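Side-chain contact in 2-hydroxyhepta-2,4-diene-1,7-dioate isomerase (Mycobacterium abscessus, PDB 3RR6), which is of unproven function but probably acts as a metal-dependent isomerase or hydrolase of the fumarylacetoacetate hydrolase family: residues 188-193 with 198-203. Numbering follows the deposited sequence.
Sequences EIRTEV and RQRSRT. With EDO (1,2-ethanediol), chain J; EDO (1,2-ethanediol), chain Q.
Arg200 reaches across the antiparallel hairpin to Glu188, on the face that also carries Arg190 and Arg202. Arg200 CB lies 3.9 Å from C1 of an ethanediol. With chi1 at -168°, Arg200 CG stands anti to the backbone N and passes Ile189 O and Glu188 OE1 at 3.9 Å each; Arg200 CD then comes within 3.6 Å of Glu188 OE1. The bend at chi3 (-64°) brings the guanidinium over Arg190 CD, which sits on one face toward the rim. At the tip, Arg200 NH1 donates to Glu188 OE1 at 3.1 Å, almost within the guanidinium plane but from above the carboxylate, the two planes lying 75° apart. NH1 and NH2 also grip the two hydroxyls of a second ethanediol, probably a crystallisation additive. Arg190 joins this network through a weak bond from NH1 to Glu188 OE2 and a straighter one from NE to Glu192 OE2. A water links Glu188 OE1 to Arg202 NH1, while Arg202 NE pairs with Asp186.

On the face of Ile189 and Ser201, Thr191 OG1 donates to Gln199 OE1 at 2.8 Å. Arg198 and Gln199 both face Thr191, a classic beta bulge, and Thr191 O accepts from both their N atoms. Strand 188-193 lies between 196-202, outermost within this chain, and 245-250. The hairpin's two faces therefore differ in chemistry: carboxylates probably offset closely spaced arginines on one, whereas buried neutral groups pair on the other, where Gln199 OE1 also accepts from Gly119 N of strand 115-125.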
loop_
_atom_site.group_PDB
_atom_site.type_symbol
_atom_site.label_atom_id
_atom_site.label_comp_id
_atom_site.label_asym_id
_atom_site.label_seq_id
_atom_site.Cartn_x
_atom_site.Cartn_y
_atom_site.Cartn_z
ATOM N N GLU A 188 3.340 7.370 12.176
ATOM C CA GLU A 188 2.532 8.435 11.563
ATOM C C GLU A 188 2.255 8.136 10.101
ATOM O O GLU A 188 3.142 7.678 9.365
ATOM C CB GLU A 188 3.198 9.816 11.658
ATOM C CG GLU A 188 2.243 10.935 11.204
ATOM C CD GLU A 188 2.879 12.310 11.080
ATOM O OE1 GLU A 188 2.756 13.083 12.038
ATOM O OE2 GLU A 188 3.452 12.621 10.007
ATOM N N ILE A 189 1.019 8.404 9.686
ATOM C CA ILE A 189 0.617 8.326 8.289
ATOM C C ILE A 189 -0.034 9.653 7.924
ATOM O O ILE A 189 -0.860 10.167 8.682
ATOM C CB ILE A 189 -0.337 7.118 8.028
ATOM C CG1 ILE A 189 -0.812 7.106 6.574
ATOM C CG2 ILE A 189 -1.536 7.117 8.989
ATOM C CD1 ILE A 189 -1.447 5.791 6.176
ATOM N N ARG A 190 0.354 10.229 6.789
ATOM C CA ARG A 190 -0.264 11.484 6.371
ATOM C C ARG A 190 -0.421 11.568 4.863
ATOM O O ARG A 190 0.392 11.018 4.113
ATOM C CB ARG A 190 0.501 12.685 6.939
ATOM C CG ARG A 190 1.611 13.210 6.107
ATOM C CD ARG A 190 2.069 14.584 6.609
ATOM N NE ARG A 190 3.217 15.001 5.825
ATOM C CZ ARG A 190 4.471 14.612 6.041
ATOM N NH1 ARG A 190 4.781 13.810 7.053
ATOM N NH2 ARG A 190 5.429 15.052 5.244
ATOM N N THR A 191 -1.481 12.235 4.421
ATOM C CA THR A 191 -1.751 12.410 2.996
ATOM C C THR A 191 -1.793 13.892 2.690
ATOM O O THR A 191 -2.444 14.649 3.422
ATOM C CB THR A 191 -3.097 11.797 2.607
ATOM O OG1 THR A 191 -3.095 10.408 2.948
ATOM C CG2 THR A 191 -3.365 11.960 1.106
ATOM N N GLU A 192 -1.089 14.293 1.631
ATOM C CA GLU A 192 -1.075 15.684 1.174
ATOM C C GLU A 192 -1.566 15.782 -0.264
ATOM O O GLU A 192 -1.265 14.928 -1.089
ATOM C CB GLU A 192 0.334 16.291 1.282
ATOM C CG GLU A 192 0.895 16.357 2.682
ATOM C CD GLU A 192 2.280 16.998 2.753
ATOM O OE1 GLU A 192 2.788 17.473 1.709
ATOM O OE2 GLU A 192 2.852 17.043 3.867
ATOM N N VAL A 193 -2.325 16.830 -0.555
ATOM C CA VAL A 193 -2.711 17.160 -1.924
ATOM C C VAL A 193 -2.185 18.567 -2.188
ATOM O O VAL A 193 -2.552 19.518 -1.491
ATOM C CB VAL A 193 -4.229 17.100 -2.125
ATOM C CG1 VAL A 193 -4.621 17.582 -3.533
ATOM C CG2 VAL A 193 -4.748 15.690 -1.871
ATOM N N ARG A 198 -4.299 16.632 4.179
ATOM C CA ARG A 198 -5.696 16.187 4.148
ATOM C C ARG A 198 -5.968 15.130 5.207
ATOM O O ARG A 198 -7.036 15.119 5.813
ATOM C CB ARG A 198 -6.031 15.585 2.780
ATOM C CG ARG A 198 -6.047 16.571 1.634
ATOM C CD ARG A 198 -7.370 17.307 1.542
ATOM N NE ARG A 198 -7.433 18.091 0.320
ATOM C CZ ARG A 198 -7.911 17.633 -0.836
ATOM N NH1 ARG A 198 -8.402 16.391 -0.932
ATOM N NH2 ARG A 198 -7.903 18.428 -1.890
ATOM N N GLN A 199 -5.022 14.201 5.382
ATOM C CA GLN A 199 -5.147 13.140 6.382
ATOM C C GLN A 199 -3.895 13.125 7.232
ATOM O O GLN A 199 -2.801 13.310 6.712
ATOM C CB GLN A 199 -5.266 11.759 5.716
ATOM C CG GLN A 199 -6.405 11.626 4.710
ATOM C CD GLN A 199 -6.510 10.224 4.139
ATOM O OE1 GLN A 199 -5.861 9.885 3.130
ATOM N NE2 GLN A 199 -7.340 9.399 4.768
ATOM N N ARG A 200 -4.052 12.878 8.525
ATOM C CA ARG A 200 -2.910 12.605 9.413
ATOM C C ARG A 200 -3.389 11.802 10.615
ATOM O O ARG A 200 -4.292 12.228 11.343
ATOM C CB ARG A 200 -2.213 13.886 9.891
ATOM C CG ARG A 200 -0.862 13.604 10.564
ATOM C CD ARG A 200 -0.312 14.782 11.356
ATOM N NE ARG A 200 -0.007 15.938 10.526
ATOM C CZ ARG A 200 1.200 16.298 10.089
ATOM N NH1 ARG A 200 2.290 15.579 10.348
ATOM N NH2 ARG A 200 1.320 17.392 9.366
ATOM N N SER A 201 -2.791 10.637 10.818
ATOM C CA SER A 201 -3.118 9.810 11.963
ATOM C C SER A 201 -1.901 8.969 12.324
ATOM O O SER A 201 -0.799 9.242 11.852
ATOM C CB SER A 201 -4.323 8.930 11.654
ATOM O OG SER A 201 -4.807 8.314 12.845
ATOM N N ARG A 202 -2.093 7.980 13.185
ATOM C CA ARG A 202 -1.025 7.061 13.547
ATOM C C ARG A 202 -1.578 5.640 13.501
ATOM O O ARG A 202 -2.750 5.410 13.801
ATOM C CB ARG A 202 -0.477 7.374 14.943
ATOM C CG ARG A 202 0.066 8.794 15.117
ATOM C CD ARG A 202 0.823 8.948 16.435
ATOM N NE ARG A 202 2.073 8.201 16.398
ATOM C CZ ARG A 202 3.194 8.615 15.811
ATOM N NH1 ARG A 202 3.261 9.809 15.226
ATOM N NH2 ARG A 202 4.263 7.827 15.816
ATOM N N THR A 203 -0.731 4.690 13.130
ATOM C CA THR A 203 -1.184 3.304 12.988
ATOM C C THR A 203 -1.505 2.643 14.337
ATOM O O THR A 203 -2.052 1.547 14.379
ATOM C CB THR A 203 -0.155 2.444 12.218
ATOM O OG1 THR A 203 1.077 2.407 12.942
ATOM C CG2 THR A 203 0.093 2.995 10.805
HETATM C C1 EDO J . 4.394 18.471 8.635
HETATM O O1 EDO J . 3.494 18.455 7.521
HETATM C C2 EDO J . 5.270 17.228 8.588
HETATM O O2 EDO J . 5.025 16.430 9.751
HETATM C C1 EDO Q . -5.394 14.630 12.060
HETATM O O1 EDO Q . -5.687 13.603 13.038
HETATM C C2 EDO Q . -6.561 15.499 11.590
HETATM O O2 EDO Q . -6.687 15.479 10.157
HETATM O O HOH W 1 1.311 12.041 14.781
#